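Endoglucanase (Humicola insolens, PDB 1DYS) hydrolyses internal beta-1,4-glucosidic linkages of cellulose as a family 6 endoglucanase, contributing to the recycling of plant biomass. Local coordinates at residues 80-86 with 132-138; 177-183 with 213-219; 182-186 with 221-225; 244-248 with 300-304. One frame throughout, in Å; residues are numbered along the deposited sequence.

Contact 1. Residues 80-86 with 132-138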
loop_
_atom_site.group_PDB
_atom_site.type_symbol
_atom_site.label_atom_id
_atom_site.label_comp_id
_atom_site.label_asym_id
_atom_site.label_seq_id
_atom_site.Cartn_x
_atom_site.Cartn_y
_atom_site.Cartn_z
ATOM N N ILE A 80 -7.125 17.220 22.274
ATOM C CA ILE A 80 -6.516 17.838 21.087
ATOM C C ILE A 80 -6.329 16.646 20.146
ATOM O O ILE A 80 -5.852 15.606 20.586
ATOM C CB ILE A 80 -5.283 18.670 21.336
ATOM C CG1 ILE A 80 -4.759 19.232 20.003
ATOM C CG2 ILE A 80 -4.228 17.860 22.103
ATOM C CD1 ILE A 80 -3.690 20.299 20.148
ATOM N N VAL A 81 -6.831 16.791 18.926
ATOM C CA VAL A 81 -6.720 15.688 17.960
ATOM C C VAL A 81 -5.438 15.738 17.134
ATOM O O VAL A 81 -5.185 16.790 16.564
ATOM C CB VAL A 81 -7.902 15.842 16.965
ATOM C CG1 VAL A 81 -7.815 14.815 15.835
ATOM C CG2 VAL A 81 -9.216 15.722 17.721
ATOM N N GLY A 82 -4.660 14.659 17.083
ATOM C CA GLY A 82 -3.452 14.684 16.239
ATOM C C GLY A 82 -3.835 14.032 14.900
ATOM O O GLY A 82 -4.361 12.918 14.893
ATOM N N LEU A 83 -3.477 14.746 13.816
ATOM C CA LEU A 83 -3.711 14.212 12.461
ATOM C C LEU A 83 -2.380 14.255 11.698
ATOM O O LEU A 83 -1.661 15.248 11.826
ATOM C CB LEU A 83 -4.723 15.035 11.654
ATOM C CG LEU A 83 -6.140 15.064 12.244
ATOM C CD1 LEU A 83 -7.001 15.991 11.366
ATOM C CD2 LEU A 83 -6.716 13.675 12.333
ATOM N N VAL A 84 -2.127 13.248 10.866
ATOM C CA VAL A 84 -0.890 13.258 10.059
ATOM C C VAL A 84 -1.340 13.509 8.605
ATOM O O VAL A 84 -2.161 12.754 8.122
ATOM C CB VAL A 84 -0.135 11.921 10.114
ATOM C CG1 VAL A 84 1.223 12.115 9.426
ATOM C CG2 VAL A 84 0.116 11.499 11.569
ATOM N N LEU A 85 -0.911 14.628 8.042
ATOM C CA LEU A 85 -1.278 14.974 6.653
ATOM C C LEU A 85 -0.114 14.416 5.850
ATOM O O LEU A 85 1.020 14.924 5.937
ATOM C CB LEU A 85 -1.404 16.504 6.582
ATOM C CG LEU A 85 -1.958 17.048 5.266
ATOM C CD1 LEU A 85 -2.720 18.334 5.544
ATOM C CD2 LEU A 85 -0.836 17.261 4.269
ATOM N N TYR A 86 -0.399 13.333 5.118
ATOM C CA TYR A 86 0.679 12.585 4.471
ATOM C C TYR A 86 0.256 12.002 3.129
ATOM O O TYR A 86 -0.080 10.826 3.081
ATOM C CB TYR A 86 1.131 11.469 5.436
ATOM C CG TYR A 86 2.216 10.530 5.041
ATOM C CD1 TYR A 86 3.451 10.957 4.562
ATOM C CD2 TYR A 86 2.046 9.139 5.136
ATOM C CE1 TYR A 86 4.490 10.087 4.235
ATOM C CE2 TYR A 86 3.041 8.256 4.795
ATOM C CZ TYR A 86 4.264 8.725 4.341
ATOM O OH TYR A 86 5.247 7.814 4.010
ATOM N N PHE A 132 -6.855 21.046 16.797
ATOM C CA PHE A 132 -6.106 20.076 16.019
ATOM C C PHE A 132 -4.615 20.367 16.015
ATOM O O PHE A 132 -4.176 21.514 15.899
ATOM C CB PHE A 132 -6.547 20.131 14.532
ATOM C CG PHE A 132 -7.968 19.734 14.257
ATOM C CD1 PHE A 132 -8.380 18.421 14.086
ATOM C CD2 PHE A 132 -8.961 20.715 14.262
ATOM C CE1 PHE A 132 -9.689 18.110 13.862
ATOM C CE2 PHE A 132 -10.290 20.391 14.078
ATOM C CZ PHE A 132 -10.679 19.083 13.838
ATOM N N ALA A 133 -3.833 19.292 16.126
ATOM C CA ALA A 133 -2.406 19.357 15.891
ATOM C C ALA A 133 -2.133 18.539 14.605
ATOM O O ALA A 133 -2.450 17.351 14.597
ATOM C CB ALA A 133 -1.527 18.726 16.956
ATOM N N VAL A 134 -1.682 19.239 13.579
ATOM C CA VAL A 134 -1.502 18.537 12.302
ATOM C C VAL A 134 -0.029 18.478 11.994
ATOM O O VAL A 134 0.685 19.458 11.861
ATOM C CB VAL A 134 -2.245 19.262 11.149
ATOM C CG1 VAL A 134 -1.965 18.567 9.819
ATOM C CG2 VAL A 134 -3.727 19.346 11.447
ATOM N N ILE A 135 0.487 17.254 11.798
ATOM C CA ILE A 135 1.824 17.005 11.390
ATOM C C ILE A 135 1.812 16.995 9.860
ATOM O O ILE A 135 1.045 16.267 9.238
ATOM C CB ILE A 135 2.391 15.705 11.965
ATOM C CG1 ILE A 135 2.651 15.967 13.455
ATOM C CG2 ILE A 135 3.628 15.274 11.185
ATOM C CD1 ILE A 135 3.259 14.765 14.183
ATOM N N LEU A 136 2.685 17.853 9.337
ATOM C CA LEU A 136 2.707 17.963 7.899
ATOM C C LEU A 136 3.853 17.183 7.268
ATOM O O LEU A 136 5.034 17.449 7.368
ATOM C CB LEU A 136 2.873 19.410 7.429
ATOM C CG LEU A 136 1.824 20.388 7.949
ATOM C CD1 LEU A 136 2.391 21.789 7.816
ATOM C CD2 LEU A 136 0.521 20.193 7.191
ATOM N N GLU A 137 3.443 16.229 6.445
ATOM C CA GLU A 137 4.243 15.424 5.556
ATOM C C GLU A 137 5.569 14.904 6.068
ATOM O O GLU A 137 6.704 15.346 5.782
ATOM C CB GLU A 137 4.496 16.248 4.263
ATOM C CG GLU A 137 3.227 16.568 3.473
ATOM C CD GLU A 137 2.558 15.335 2.833
ATOM O OE1 GLU A 137 3.191 14.266 2.788
ATOM O OE2 GLU A 137 1.454 15.513 2.316
ATOM N N PRO A 138 5.498 13.878 6.889
ATOM C CA PRO A 138 6.634 13.173 7.458
ATOM C C PRO A 138 7.687 12.880 6.390
ATOM O O PRO A 138 7.474 12.454 5.267
ATOM C CB PRO A 138 6.071 11.873 8.038
ATOM C CG PRO A 138 4.662 12.324 8.396
ATOM C CD PRO A 138 4.205 13.262 7.287
#
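Leu85 loses more surface than any other residue here, and its side chain reaches Val134, Leu136 and Glu137. Leu85 CB lies 3.9 Å from Val134 CG1. Leu85 CD1 runs alongside Leu136, 4.1 Å from Leu136 CD2, and Leu85 CD2 comes to 3.5 Å from Glu137 OE2. With CG anti to the backbone N (chi1 -172°), the branch of Leu85 is carried past the strand end towards that carboxylate. At the other end Phe132 is met obliquely at one ring atom: Phe132 CD1 is 3.9 Å from Val81 CB and equally far from Leu83 CD1. Parallel bridges from Val81-Phe132 to Leu85-Leu136, with segment axes 18° apart, supply the backbone evidence; the ladder of five N-H...O=C bonds closes with Glu137 N on Leu85 O at 2.8 Å. Beyond it the Glu137 side chain bends at chi2 (-68°), bringing Glu137 OE1 beside Tyr86 CA, and OE2 accepts from Tyr112 OH and Asn87 N. An alanine here would remove the carboxylate and would probably leave both those donors without their acceptor. Tyr86 CD1 meets Pro138 CD at 3.6 Å, while Tyr86 OH bonds Asp92, an active-site proton donor. Helices 60-74 and 108-126 cover the Leu83 and Leu85 face, strands 10-11 and 51-53 also pair with strand 79-85, and strand 175-180 follows beyond strand 132-136.

Contact 2. Residues 177-183 with 213-219; sequences LYLDVAN and IRGFSSN
Tyr178 and Gly215 form the first bridge of a parallel strand pair, joined by a beta-alpha-beta crossover whose connection contains helix 190-207. Followed outward, the Tyr178 side chain lies against the opposite backbone and then Arg214: Tyr178 CB is 3.9 Å from Phe216 C, Tyr178 CD1 3.5 Å from Phe216 O, and Tyr178 CE1 3.6 Å from Arg214 CG. Arg214 CB sits over one ring face, offset toward the rim, and the two side chains run in the same direction. Tyr178 OH lies 3.5 Å from Arg214 CG and hydrogen-bonds Asp304, which also forms a salt bridge with Arg214. Gly215 has backbone angles at which a side chain would jam against the preceding carbonyl.

Further along, CG of Asp180 stands anti to its N (chi1 -172°), directing the carboxylate across to Ser217. OD2 accepts from Ala182 N, an Asx turn, and from the backbone N of Asp139, an active-site proton donor. A leucine in its place would probably leave Ser217 OG and both backbone N-H groups without this acceptor, freeing the turn leading to Ala182. Ser217 OG donates over 2.8 Å to the anti lone pair of Asp180 OD1.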
loop_
_atom_site.group_PDB
_atom_site.type_symbol
_atom_site.label_atom_id
_atom_site.label_comp_id
_atom_site.label_asym_id
_atom_site.label_seq_id
_atom_site.Cartn_x
_atom_site.Cartn_y
_atom_site.Cartn_z
ATOM N N LEU A 177 -0.101 23.821 13.293
ATOM C CA LEU A 177 0.695 23.089 12.308
ATOM C C LEU A 177 2.096 22.821 12.768
ATOM O O LEU A 177 2.812 23.707 13.219
ATOM C CB LEU A 177 0.686 23.881 10.996
ATOM C CG LEU A 177 -0.695 24.154 10.390
ATOM C CD1 LEU A 177 -0.561 25.033 9.149
ATOM C CD2 LEU A 177 -1.415 22.859 10.047
ATOM N N TYR A 178 2.529 21.556 12.607
ATOM C CA TYR A 178 3.878 21.138 12.934
ATOM C C TYR A 178 4.467 20.517 11.683
ATOM O O TYR A 178 4.032 19.453 11.216
ATOM C CB TYR A 178 3.844 20.148 14.110
ATOM C CG TYR A 178 3.422 20.762 15.447
ATOM C CD1 TYR A 178 4.401 21.339 16.260
ATOM C CD2 TYR A 178 2.115 20.768 15.858
ATOM C CE1 TYR A 178 4.053 21.880 17.493
ATOM C CE2 TYR A 178 1.741 21.332 17.067
ATOM C CZ TYR A 178 2.717 21.883 17.863
ATOM O OH TYR A 178 2.295 22.406 19.060
ATOM N N LEU A 179 5.437 21.160 11.061
ATOM C CA LEU A 179 6.091 20.707 9.833
ATOM C C LEU A 179 7.169 19.695 10.158
ATOM O O LEU A 179 8.068 19.927 10.978
ATOM C CB LEU A 179 6.605 21.952 9.081
ATOM C CG LEU A 179 7.364 21.747 7.790
ATOM C CD1 LEU A 179 6.480 21.050 6.752
ATOM C CD2 LEU A 179 7.841 23.107 7.250
ATOM N N ASP A 180 7.059 18.511 9.524
ATOM C CA ASP A 180 7.960 17.424 9.926
ATOM C C ASP A 180 9.387 17.679 9.535
ATOM O O ASP A 180 9.621 18.171 8.435
ATOM C CB ASP A 180 7.437 16.085 9.322
ATOM C CG ASP A 180 8.323 15.023 9.961
ATOM O OD1 ASP A 180 8.082 14.735 11.111
ATOM O OD2 ASP A 180 9.262 14.547 9.319
ATOM N N VAL A 181 10.338 17.462 10.459
ATOM C CA VAL A 181 11.749 17.578 10.150
ATOM C C VAL A 181 12.489 16.283 10.493
ATOM O O VAL A 181 13.659 16.250 10.890
ATOM C CB VAL A 181 12.414 18.815 10.795
ATOM C CG1 VAL A 181 11.726 20.084 10.340
ATOM C CG2 VAL A 181 12.224 18.771 12.316
ATOM N N ALA A 182 11.931 15.134 10.077
ATOM C CA ALA A 182 12.596 13.829 10.134
ATOM C C ALA A 182 13.045 13.461 11.533
ATOM O O ALA A 182 12.232 13.407 12.441
ATOM C CB ALA A 182 13.751 13.847 9.127
ATOM N N ASN A 183 14.337 13.166 11.752
ATOM C CA ASN A 183 14.777 12.821 13.113
ATOM C C ASN A 183 16.216 13.313 13.213
ATOM O O ASN A 183 16.853 13.614 12.192
ATOM C CB ASN A 183 14.629 11.346 13.433
ATOM C CG ASN A 183 15.615 10.507 12.678
ATOM O OD1 ASN A 183 16.679 10.172 13.208
ATOM N ND2 ASN A 183 15.304 10.148 11.440
ATOM N N ILE A 213 3.273 28.534 10.979
ATOM C CA ILE A 213 3.258 27.199 11.540
ATOM C C ILE A 213 3.615 27.380 13.028
ATOM O O ILE A 213 4.227 28.410 13.372
ATOM C CB ILE A 213 4.228 26.197 10.904
ATOM C CG1 ILE A 213 5.685 26.625 11.051
ATOM C CG2 ILE A 213 3.795 25.986 9.439
ATOM C CD1 ILE A 213 6.665 25.773 10.242
ATOM N N ARG A 214 3.218 26.415 13.857
ATOM C CA ARG A 214 3.628 26.529 15.264
ATOM C C ARG A 214 5.065 26.087 15.442
ATOM O O ARG A 214 5.823 26.545 16.293
ATOM C CB ARG A 214 2.691 25.690 16.145
ATOM C CG ARG A 214 3.228 25.397 17.545
ATOM C CD ARG A 214 3.320 26.675 18.377
ATOM N NE ARG A 214 3.713 26.310 19.754
ATOM C CZ ARG A 214 3.878 27.279 20.674
ATOM N NH1 ARG A 214 3.717 28.563 20.363
ATOM N NH2 ARG A 214 4.236 26.925 21.903
ATOM N N GLY A 215 5.480 25.123 14.617
ATOM C CA GLY A 215 6.779 24.548 14.704
ATOM C C GLY A 215 6.857 23.214 13.950
ATOM O O GLY A 215 6.475 23.193 12.787
ATOM N N PHE A 216 7.542 22.260 14.565
ATOM C CA PHE A 216 7.999 21.072 13.846
ATOM C C PHE A 216 7.688 19.750 14.532
ATOM O O PHE A 216 7.469 19.789 15.740
ATOM C CB PHE A 216 9.559 21.129 13.673
ATOM C CG PHE A 216 9.964 22.514 13.176
ATOM C CD1 PHE A 216 9.739 22.853 11.861
ATOM C CD2 PHE A 216 10.453 23.469 14.072
ATOM C CE1 PHE A 216 10.025 24.123 11.383
ATOM C CE2 PHE A 216 10.747 24.727 13.586
ATOM C CZ PHE A 216 10.531 25.063 12.269
ATOM N N SER A 217 7.793 18.635 13.796
ATOM C CA SER A 217 7.663 17.342 14.476
ATOM C C SER A 217 8.937 16.555 14.178
ATOM O O SER A 217 9.584 16.815 13.161
ATOM C CB SER A 217 6.420 16.569 14.026
ATOM O OG SER A 217 6.381 16.376 12.599
ATOM N N SER A 218 9.280 15.609 15.056
ATOM C CA SER A 218 10.471 14.786 14.806
ATOM C C SER A 218 10.299 13.421 15.451
ATOM O O SER A 218 9.449 13.216 16.321
ATOM C CB SER A 218 11.723 15.492 15.310
ATOM O OG SER A 218 11.743 15.454 16.732
ATOM N N ASN A 219 11.123 12.488 14.958
ATOM C CA ASN A 219 11.141 11.107 15.411
ATOM C C ASN A 219 9.881 10.350 15.002
ATOM O O ASN A 219 9.663 9.247 15.577
ATOM C CB ASN A 219 11.333 10.994 16.939
ATOM C CG ASN A 219 12.094 9.742 17.376
ATOM O OD1 ASN A 219 13.086 9.452 16.707
ATOM N ND2 ASN A 219 11.612 9.120 18.451
#

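Contact 3. Residues 182-186 with 221-225; sequences ANGGW and SNYNP
Asn222 meets Asn183 amide against amide: the two planes are 28° apart and stacked, with Asn222 ND2 3.6 Å from Asn183 ND2. The distance and the flat overlap describe a contact between faces, and no hydrogen bond joins the pair. Asn222 turns its other amide atom away, Asn222 OD1 accepting from Tyr223 N at 2.8 Å and also from Arg276, which fixes the rotation of the group. Tyr223, whose OH hydrogen-bonds Val285 N, leads to Asn224. Asn183, Trp186 and Asn222 belong to the substrate-binding site, consistent with the start of helix 184-187 and the 221-225 loop lining the cleft.

Asn224 makes the polar link. Asn224 ND2 donates to Asn183 OD1 over 2.9 Å, and the two amide planes stand 59° apart. That oxygen is shared with the helix: Asn183 is the N-cap of helix 184-187, and Asn183 OD1 also takes Gly185 N at 2.9 Å. The two donors come in from opposite faces of the Asn183 amide, Gly185 N well above its plane. Asn183 can reach both because CG is set between its backbone N and carbonyl carbon (chi1 70°), folding the amide back over the helix start. A side chain on Gly185 would run into that same OD1. The Asn224 amide is held further by Arg276 and Trp279 at OD1 and by Glu243 at ND2, and Pro225 continues into a backbone bond with Glu243.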
loop_
_atom_site.group_PDB
_atom_site.type_symbol
_atom_site.label_atom_id
_atom_site.label_comp_id
_atom_site.label_asym_id
_atom_site.label_seq_id
_atom_site.Cartn_x
_atom_site.Cartn_y
_atom_site.Cartn_z
ATOM N N ALA A 182 11.931 15.134 10.077
ATOM C CA ALA A 182 12.596 13.829 10.134
ATOM C C ALA A 182 13.045 13.461 11.533
ATOM O O ALA A 182 12.232 13.407 12.441
ATOM C CB ALA A 182 13.751 13.847 9.127
ATOM N N ASN A 183 14.337 13.166 11.752
ATOM C CA ASN A 183 14.777 12.821 13.113
ATOM C C ASN A 183 16.216 13.313 13.213
ATOM O O ASN A 183 16.853 13.614 12.192
ATOM C CB ASN A 183 14.629 11.346 13.433
ATOM C CG ASN A 183 15.615 10.507 12.678
ATOM O OD1 ASN A 183 16.679 10.172 13.208
ATOM N ND2 ASN A 183 15.304 10.148 11.440
ATOM N N GLY A 184 16.737 13.281 14.451
ATOM C CA GLY A 184 18.103 13.812 14.630
ATOM C C GLY A 184 19.197 13.092 13.870
ATOM O O GLY A 184 20.202 13.699 13.487
ATOM N N GLY A 185 19.031 11.813 13.551
ATOM C CA GLY A 185 19.975 11.031 12.794
ATOM C C GLY A 185 20.111 11.436 11.337
ATOM O O GLY A 185 21.094 11.131 10.649
ATOM N N TRP A 186 19.041 12.007 10.814
ATOM C CA TRP A 186 19.014 12.427 9.423
ATOM C C TRP A 186 19.504 13.867 9.287
ATOM O O TRP A 186 20.412 14.147 8.517
ATOM C CB TRP A 186 17.548 12.358 8.931
ATOM C CG TRP A 186 17.360 12.423 7.442
ATOM C CD1 TRP A 186 18.110 13.062 6.494
ATOM C CD2 TRP A 186 16.269 11.812 6.705
ATOM N NE1 TRP A 186 17.593 12.868 5.225
ATOM C CE2 TRP A 186 16.457 12.092 5.349
ATOM C CE3 TRP A 186 15.171 11.019 7.078
ATOM C CZ2 TRP A 186 15.594 11.650 4.344
ATOM C CZ3 TRP A 186 14.325 10.584 6.068
ATOM C CH2 TRP A 186 14.516 10.905 4.728
ATOM N N SER A 221 7.708 7.791 13.529
ATOM C CA SER A 221 8.002 6.449 13.107
ATOM C C SER A 221 9.420 6.009 13.419
ATOM O O SER A 221 9.733 4.914 12.967
ATOM C CB SER A 221 7.757 6.198 11.611
ATOM O OG SER A 221 6.491 6.784 11.257
ATOM N N ASN A 222 10.174 6.800 14.162
ATOM C CA ASN A 222 11.550 6.434 14.468
ATOM C C ASN A 222 11.556 5.968 15.930
ATOM O O ASN A 222 10.537 5.638 16.500
ATOM C CB ASN A 222 12.599 7.489 14.133
ATOM C CG ASN A 222 13.858 6.859 13.606
ATOM O OD1 ASN A 222 14.629 6.303 14.385
ATOM N ND2 ASN A 222 14.097 6.908 12.288
ATOM N N TYR A 223 12.777 5.737 16.398
ATOM C CA TYR A 223 13.003 5.080 17.675
ATOM C C TYR A 223 14.001 5.812 18.566
ATOM O O TYR A 223 14.422 5.219 19.583
ATOM C CB TYR A 223 13.583 3.697 17.336
ATOM C CG TYR A 223 12.828 2.865 16.323
ATOM C CD1 TYR A 223 13.071 2.993 14.947
ATOM C CD2 TYR A 223 11.842 1.975 16.746
ATOM C CE1 TYR A 223 12.343 2.237 14.044
ATOM C CE2 TYR A 223 11.128 1.204 15.835
ATOM C CZ TYR A 223 11.394 1.363 14.494
ATOM O OH TYR A 223 10.734 0.574 13.571
ATOM N N ASN A 224 14.391 7.029 18.190
ATOM C CA ASN A 224 15.367 7.761 18.998
ATOM C C ASN A 224 14.767 8.129 20.355
ATOM O O ASN A 224 13.569 8.290 20.515
ATOM C CB ASN A 224 15.773 9.031 18.280
ATOM C CG ASN A 224 16.407 8.881 16.922
ATOM O OD1 ASN A 224 16.944 7.814 16.651
ATOM N ND2 ASN A 224 16.384 9.930 16.096
ATOM N N PRO A 225 15.612 8.111 21.384
ATOM C CA PRO A 225 15.169 8.486 22.715
ATOM C C PRO A 225 15.023 9.992 22.783
ATOM O O PRO A 225 15.727 10.720 22.087
ATOM C CB PRO A 225 16.324 8.018 23.636
ATOM C CG PRO A 225 17.491 8.141 22.701
ATOM C CD PRO A 225 17.044 7.933 21.256
#

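Contact 4. Residues 244-248 with 300-304; sequences SRYAT and NPNVD
Asn300 ND2 donates to two hydroxyl oxygens one helical turn apart, Ser244 OG and Thr248 OG1. The bond from Asn300 ND2 to Ser244 OG is 3.0 Å long, nearly straight at 168°, and lies in the Asn300 amide plane. That from Asn300 ND2 to Thr248 OG1 has the same 3.0 Å length but is more bent, 145°, with the hydroxyl tilted out of the plane. From ND2 the two oxygens lie in clearly different directions, consistent with one N-H going to each. The amide gets there because CG is anti to the Asn300 backbone N (chi1 -179°), extending the amide to the helix, with ND2 toward it.

The other end of the same amide is tied to its own segment. Asn300 OD1 accepts from Asn302 N at 2.8 Å, an Asx turn, while Asn300 O takes Val303 N at 3.0 Å in a type I turn spanning Asn300 to Val303. The amide is therefore gripped at both N and O, which fixes its rotation as well as its position.

Outward from this polar group lies a small apolar contact. Ala247 CB, pointing from the helix to the strand start, packs on Val303 CG2 at 3.6 Å. Phe263 and Ile265 of strand 262-266 adjoin Ala247 and Val303 respectively, and Tyr226 borders Ser244, Asn300 and Val303. Helix 243-255 thus lies against the turn entering strand 303-307, the next strand in the sheet after 262-266, in the helix-over-strand layering expected of the distorted beta/alpha barrel of family 6 glycoside hydrolases.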
loop_
_atom_site.group_PDB
_atom_site.type_symbol
_atom_site.label_atom_id
_atom_site.label_comp_id
_atom_site.label_asym_id
_atom_site.label_seq_id
_atom_site.Cartn_x
_atom_site.Cartn_y
_atom_site.Cartn_z
ATOM N N SER A 244 15.584 15.552 22.260
ATOM C CA SER A 244 15.540 16.797 23.021
ATOM C C SER A 244 16.664 17.694 22.513
ATOM O O SER A 244 16.386 18.876 22.294
ATOM C CB SER A 244 15.705 16.545 24.516
ATOM O OG SER A 244 15.700 17.816 25.181
ATOM N N ARG A 245 17.883 17.184 22.291
ATOM C CA ARG A 245 18.940 18.068 21.800
ATOM C C ARG A 245 18.734 18.409 20.330
ATOM O O ARG A 245 19.036 19.505 19.864
ATOM C CB ARG A 245 20.343 17.555 22.075
ATOM C CG ARG A 245 20.638 17.742 23.584
ATOM C CD ARG A 245 21.917 16.976 23.892
ATOM N NE ARG A 245 21.610 15.573 24.222
ATOM C CZ ARG A 245 22.586 14.730 24.560
ATOM N NH1 ARG A 245 23.844 15.187 24.548
ATOM N NH2 ARG A 245 22.323 13.480 24.888
ATOM N N TYR A 246 18.101 17.494 19.574
ATOM C CA TYR A 246 17.823 17.843 18.163
ATOM C C TYR A 246 16.881 19.043 18.103
ATOM O O TYR A 246 17.165 19.975 17.344
ATOM C CB TYR A 246 17.226 16.635 17.437
ATOM C CG TYR A 246 16.838 16.907 15.991
ATOM C CD1 TYR A 246 17.701 17.496 15.092
ATOM C CD2 TYR A 246 15.590 16.522 15.524
ATOM C CE1 TYR A 246 17.347 17.750 13.772
ATOM C CE2 TYR A 246 15.210 16.758 14.217
ATOM C CZ TYR A 246 16.101 17.355 13.341
ATOM O OH TYR A 246 15.728 17.633 12.048
ATOM N N ALA A 247 15.819 19.021 18.919
ATOM C CA ALA A 247 14.832 20.094 18.984
ATOM C C ALA A 247 15.472 21.432 19.330
ATOM O O ALA A 247 15.207 22.455 18.691
ATOM C CB ALA A 247 13.694 19.766 19.944
ATOM N N THR A 248 16.342 21.451 20.349
ATOM C CA THR A 248 17.045 22.701 20.692
ATOM C C THR A 248 17.944 23.205 19.579
ATOM O O THR A 248 17.991 24.414 19.311
ATOM C CB THR A 248 17.857 22.498 21.999
ATOM O OG1 THR A 248 16.911 22.279 23.043
ATOM C CG2 THR A 248 18.731 23.717 22.302
ATOM N N ASN A 300 12.033 21.047 28.356
ATOM C CA ASN A 300 12.711 21.690 27.258
ATOM C C ASN A 300 11.727 22.693 26.661
ATOM O O ASN A 300 10.664 22.346 26.198
ATOM C CB ASN A 300 13.185 20.676 26.208
ATOM C CG ASN A 300 13.914 21.307 25.059
ATOM O OD1 ASN A 300 13.720 22.457 24.708
ATOM N ND2 ASN A 300 14.820 20.551 24.405
ATOM N N PRO A 301 12.084 23.958 26.726
ATOM C CA PRO A 301 11.315 25.090 26.274
ATOM C C PRO A 301 10.922 25.022 24.802
ATOM O O PRO A 301 9.891 25.549 24.398
ATOM C CB PRO A 301 12.172 26.372 26.443
ATOM C CG PRO A 301 13.504 25.830 26.880
ATOM C CD PRO A 301 13.386 24.386 27.283
ATOM N N ASN A 302 11.787 24.398 24.008
ATOM C CA ASN A 302 11.579 24.252 22.584
ATOM C C ASN A 302 10.665 23.086 22.258
ATOM O O ASN A 302 10.410 22.892 21.069
ATOM C CB ASN A 302 12.950 23.949 21.941
ATOM C CG ASN A 302 13.957 25.040 22.310
ATOM O OD1 ASN A 302 15.018 24.782 22.878
ATOM N ND2 ASN A 302 13.586 26.247 21.934
ATOM N N VAL A 303 10.254 22.324 23.248
ATOM C CA VAL A 303 9.447 21.126 22.954
ATOM C C VAL A 303 8.076 21.287 23.603
ATOM O O VAL A 303 7.908 21.193 24.816
ATOM C CB VAL A 303 10.153 19.842 23.415
ATOM C CG1 VAL A 303 9.312 18.608 23.053
ATOM C CG2 VAL A 303 11.520 19.658 22.754
ATOM N N ASP A 304 7.057 21.582 22.791
ATOM C CA ASP A 304 5.700 21.676 23.238
ATOM C C ASP A 304 5.160 20.398 23.909
ATOM O O ASP A 304 4.412 20.412 24.885
ATOM C CB ASP A 304 4.699 21.992 22.110
ATOM C CG ASP A 304 4.686 23.438 21.668
ATOM O OD1 ASP A 304 5.150 24.328 22.408
ATOM O OD2 ASP A 304 4.189 23.720 20.550
#

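In the fold
Contacts 1, 2 and 4 all reach one parallel sheet, and contacts 1 and 2 are next to each other in it, centres about 10 Å apart, because strands 132-136 and 175-180 are neighbours. Contact 1 closes before the others open along the chain. Contacts 2 and 3 start from the same segment, sharing Ala182 and Asn183, and strand 175-180 leads through the short loop 181-183 into helix 184-187; their centres are about 12 Å apart. Contacts 2 and 4 have centres about 11 Å apart, and Tyr246 bonds Val181 O and packs on Asn183 and Gly184. Contacts 1 and 4 are the most distant, about 19 Å between centres. Several catalytic and substrate-binding residues, among them Asn183, lie just past the strand ends.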